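Local coordinates for ABC-type branched-chain amino acid transport systems periplasmic component-like protein (PDB 4N03) that binds palmitic acid between its two lobes in this structure and probably delivers fatty acids to an ABC transporter for uptake, at residues S113-K116 against Q117-S121; Q157-D161 against K162-K166. All blocks are in the same frame, centred on the assembly; numbering follows the deposited sequence.

In the fold
Both contacts are local, each made within a few residues of one chain, and they sit on opposite sides of its centre, with their own centres about 39 Å apart and their nearest atoms about 26 Å apart. Interaction 1 comes first, in the middle and C-terminal part of helix 109-122, the beta-alpha-beta crossover between strands 103-107 and 126-129 of the four-stranded parallel sheet. Interaction 2 follows at the C-terminal end of helix 148-161, before strand 170-176 of the seven-stranded mixed sheet. The two sheets are consistent with the two lobes of a periplasmic binding protein, one contact in each. Palmitic acid lies about 11 Å from the Ala114 side chain of interaction 1.

Interaction 1 of 2, residues S113-K116 against Q117-S121; sequences SAVK and QRIES
Val115 and Ile119 meet on the buried side of helix 109-122, one turn apart, with Val115 CG2 3.8 Å from Ile119 CD1. The isoleucine reaches back because its CG1 lies anti to its carbonyl carbon (chi1 -79°). Under this pair Ile119 N donates to Val115 O at 2.9 Å; on the neighbouring flank Glu120 N donates to Lys116 O at 3.0 Å. Tyr93 of helix 86-96 packs on Val115, and Ile141 on Ile119.

The other side is wet. Around residues 117 and 118 the helix is kinked, and two waters step into the missing bonds: one joins Ser113 O to Gln117 N, the other Ala114 O to Arg118 N. Arg118 stretches back along the helix and brings NH1 to 3.5 Å from Ala114 O, which lies at the guanidinium edge. Lys116 NZ and Glu120 OE1, 5.6 Å apart, are bridged by a third water; OE1 is also hydrogen-bonded to Ser138 OG. A fourth water ties Lys116 O to the same carboxylate oxygen. The chemistry implies an apolar face packed against helix 86-96 and Ile141, a kinked turn whose absent backbone bonds are replaced by water bridges, and opposite charges that probably feel each other mainly through water.

Interaction 2 of 2, residues Q157-D161 against K162-K166; sequences QWLMD and KKLIK
Trp158 and Lys162 make the CH-pi contact at this helix end: Lys162 CG lies over one face of the indole, 3.8 Å from the centroid of the five-membered ring and 19° off its normal. A bend at chi2 (-55°) turns the otherwise extended lysine chain along the indole, bringing CE to 3.7 Å from Trp158 NE1. That nitrogen has a weak hydrogen bond to Glu387, and Phe276 meets the indole edge-to-face. An alanine in place of Trp158 would probably leave the lysine methylenes without their aromatic platform and Phe276 without its ring partner.

Most of the apolar contacts involve the next two helix residues. Leu159 CD2 touches Leu164 CD1 at 3.8 Å, the two side chains crossing at about a right angle. Ile165 CD1 fits against both Leu159 CB and CG of selenomethionine Met160, the latter at 3.6 Å.

Backbone bonds close the turn. Lys162 N donates to Trp158 O, while Leu159 O accepts Leu164 N at 2.9 Å and, weakly, Ile165 N. Lys163 N donates to Met160 O at 3.0 Å, and a water bridges Met160 O to Ile165 O. The bonds from Leu164 N to Leu159 O and from Lys163 N to Met160 O, with Lys163 at positive phi (64°), make a Schellman motif, the C-terminal cap of helix 148-161, fastened by hydrophobic contact between Leu159 and Leu164.

Interaction 1 of 2, residues S113-K116 against Q117-S121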
# COMPACT_ATOMS: atom_id res chain seq x y z
N SER A 113 -4.88 -9.47 8.21
CA SER A 113 -4.39 -10.45 9.21
C SER A 113 -5.53 -11.17 9.85
O SER A 113 -5.41 -12.39 10.12
CB SER A 113 -3.52 -9.76 10.30
OG SER A 113 -2.29 -9.53 9.75
N ALA A 114 -6.63 -10.48 10.13
CA ALA A 114 -7.75 -11.08 10.85
C ALA A 114 -8.43 -12.17 10.04
O ALA A 114 -9.11 -13.02 10.61
CB ALA A 114 -8.74 -10.04 11.27
N VAL A 115 -8.27 -12.15 8.72
CA VAL A 115 -8.92 -13.14 7.85
C VAL A 115 -7.93 -14.01 7.11
O VAL A 115 -8.29 -14.79 6.27
CB VAL A 115 -9.90 -12.48 6.85
CG1 VAL A 115 -11.07 -11.88 7.58
CG2 VAL A 115 -9.22 -11.46 5.99
N LYS A 116 -6.66 -13.97 7.54
CA LYS A 116 -5.60 -14.72 6.87
C LYS A 116 -5.91 -16.23 6.85
O LYS A 116 -5.74 -16.92 5.86
CB LYS A 116 -4.26 -14.35 7.46
CG LYS A 116 -3.09 -14.89 6.73
CD LYS A 116 -1.81 -14.36 7.36
CE LYS A 116 -0.61 -14.93 6.65
NZ LYS A 116 -0.40 -16.33 7.09
N GLN A 117 -6.34 -16.77 8.00
CA GLN A 117 -6.64 -18.19 8.04
C GLN A 117 -7.79 -18.56 7.10
O GLN A 117 -7.76 -19.59 6.43
CB GLN A 117 -7.00 -18.64 9.46
CG GLN A 117 -5.86 -18.83 10.39
CD GLN A 117 -6.29 -19.41 11.72
OE1 GLN A 117 -6.80 -18.72 12.54
NE2 GLN A 117 -6.07 -20.71 11.91
N ARG A 118 -8.82 -17.72 7.06
CA ARG A 118 -9.92 -17.98 6.16
C ARG A 118 -9.51 -17.86 4.67
O ARG A 118 -9.93 -18.66 3.84
CB ARG A 118 -11.05 -17.00 6.42
CG ARG A 118 -11.79 -17.25 7.71
CD ARG A 118 -12.87 -16.19 7.84
NE ARG A 118 -13.58 -16.25 9.10
CZ ARG A 118 -13.17 -15.67 10.22
NH1 ARG A 118 -12.01 -14.98 10.25
NH2 ARG A 118 -13.93 -15.77 11.33
N ILE A 119 -8.67 -16.89 4.38
CA ILE A 119 -8.16 -16.71 3.02
C ILE A 119 -7.46 -17.97 2.57
O ILE A 119 -7.65 -18.47 1.46
CB ILE A 119 -7.23 -15.48 2.95
CG1 ILE A 119 -8.07 -14.20 2.89
CG2 ILE A 119 -6.30 -15.54 1.76
CD1 ILE A 119 -7.24 -12.95 3.13
N GLU A 120 -6.66 -18.53 3.50
CA GLU A 120 -5.91 -19.73 3.15
C GLU A 120 -6.86 -20.93 2.91
O GLU A 120 -6.72 -21.67 1.93
CB GLU A 120 -4.91 -20.07 4.24
CG GLU A 120 -3.96 -21.20 3.85
CD GLU A 120 -2.84 -20.70 2.89
OE1 GLU A 120 -2.42 -19.51 3.00
OE2 GLU A 120 -2.37 -21.48 2.06
N SER A 121 -7.84 -21.07 3.80
CA SER A 121 -8.78 -22.16 3.69
C SER A 121 -9.62 -22.06 2.44
O SER A 121 -9.92 -23.04 1.77
CB SER A 121 -9.68 -22.18 4.93
OG SER A 121 -10.59 -23.27 4.87
O HOH W 1 -6.02 -15.09 10.53
O HOH W 2 -9.20 -15.92 9.59
O HOH W 3 -1.72 -17.98 5.51
O HOH W 4 -3.50 -16.71 4.00

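Interaction 2 of 2, residues Q157-D161 against K162-K166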
# COMPACT_ATOMS: atom_id res chain seq x y z
N GLN A 157 18.72 4.44 5.79
CA GLN A 157 20.00 4.51 5.07
C GLN A 157 20.08 5.80 4.26
O GLN A 157 21.11 6.45 4.18
CB GLN A 157 20.18 3.31 4.18
CG GLN A 157 21.52 3.31 3.44
CD GLN A 157 22.70 3.11 4.36
OE1 GLN A 157 22.99 1.98 4.78
NE2 GLN A 157 23.36 4.18 4.72
N TRP A 158 18.96 6.20 3.64
CA TRP A 158 18.90 7.45 2.90
C TRP A 158 19.11 8.65 3.79
O TRP A 158 19.88 9.54 3.45
CB TRP A 158 17.56 7.55 2.17
CG TRP A 158 17.33 8.82 1.40
CD1 TRP A 158 17.80 9.13 0.17
CD2 TRP A 158 16.57 9.93 1.85
NE1 TRP A 158 17.35 10.38 -0.20
CE2 TRP A 158 16.62 10.90 0.82
CE3 TRP A 158 15.85 10.21 3.00
CZ2 TRP A 158 15.96 12.12 0.92
CZ3 TRP A 158 15.18 11.44 3.09
CH2 TRP A 158 15.25 12.37 2.05
N LEU A 159 18.47 8.68 4.96
CA LEU A 159 18.72 9.78 5.89
C LEU A 159 20.20 9.94 6.22
O LEU A 159 20.74 11.03 6.32
CB LEU A 159 17.94 9.60 7.19
CG LEU A 159 16.42 9.72 7.14
CD1 LEU A 159 15.81 9.34 8.47
CD2 LEU A 159 15.98 11.11 6.72
N MSE A 160 20.90 8.80 6.43
CA MSE A 160 22.34 8.81 6.72
C MSE A 160 23.15 9.26 5.52
O MSE A 160 24.08 10.06 5.64
CB MSE A 160 22.82 7.40 7.03
CG MSE A 160 22.30 6.88 8.33
SE MSE A 160 23.51 7.40 9.78
CE MSE A 160 24.86 6.23 9.02
N ASP A 161 22.80 8.73 4.36
CA ASP A 161 23.51 9.11 3.14
C ASP A 161 23.37 10.58 2.83
O ASP A 161 24.31 11.20 2.32
CB ASP A 161 22.95 8.35 1.93
CG ASP A 161 23.29 6.89 1.93
OD1 ASP A 161 24.11 6.41 2.73
OD2 ASP A 161 22.67 6.19 1.08
N LYS A 162 22.24 11.17 3.19
CA LYS A 162 21.98 12.58 2.96
C LYS A 162 22.42 13.47 4.11
O LYS A 162 22.19 14.67 4.12
CB LYS A 162 20.51 12.81 2.59
CG LYS A 162 20.13 12.08 1.33
CD LYS A 162 21.03 12.41 0.13
CE LYS A 162 20.58 11.79 -1.17
NZ LYS A 162 21.52 12.03 -2.28
N LYS A 163 23.07 12.88 5.12
CA LYS A 163 23.64 13.61 6.25
C LYS A 163 22.56 14.30 7.10
O LYS A 163 22.84 15.26 7.83
CB LYS A 163 24.77 14.53 5.80
CG LYS A 163 25.86 13.78 5.08
CD LYS A 163 27.05 14.66 4.72
CE LYS A 163 27.94 15.01 5.91
NZ LYS A 163 29.18 15.70 5.48
N LEU A 164 21.33 13.80 7.00
CA LEU A 164 20.25 14.28 7.84
C LEU A 164 20.33 13.66 9.23
O LEU A 164 19.76 14.20 10.17
CB LEU A 164 18.91 13.99 7.17
CG LEU A 164 18.62 14.76 5.87
CD1 LEU A 164 17.33 14.30 5.24
CD2 LEU A 164 18.58 16.25 6.12
N ILE A 165 21.02 12.53 9.33
CA ILE A 165 21.40 11.91 10.59
C ILE A 165 22.84 11.45 10.45
O ILE A 165 23.37 11.36 9.36
CB ILE A 165 20.48 10.75 10.98
CG1 ILE A 165 20.53 9.67 9.93
CG2 ILE A 165 19.07 11.24 11.21
CD1 ILE A 165 19.70 8.44 10.27
N LYS A 166 23.44 11.15 11.59
CA LYS A 166 24.80 10.62 11.66
C LYS A 166 24.88 9.56 12.75
O LYS A 166 24.00 9.46 13.58
CB LYS A 166 25.78 11.73 11.95
CG LYS A 166 25.63 12.38 13.30
CD LYS A 166 26.54 13.59 13.49
CE LYS A 166 26.35 14.19 14.89
NZ LYS A 166 24.95 14.58 15.27
O HOH W 5 25.65 10.83 8.07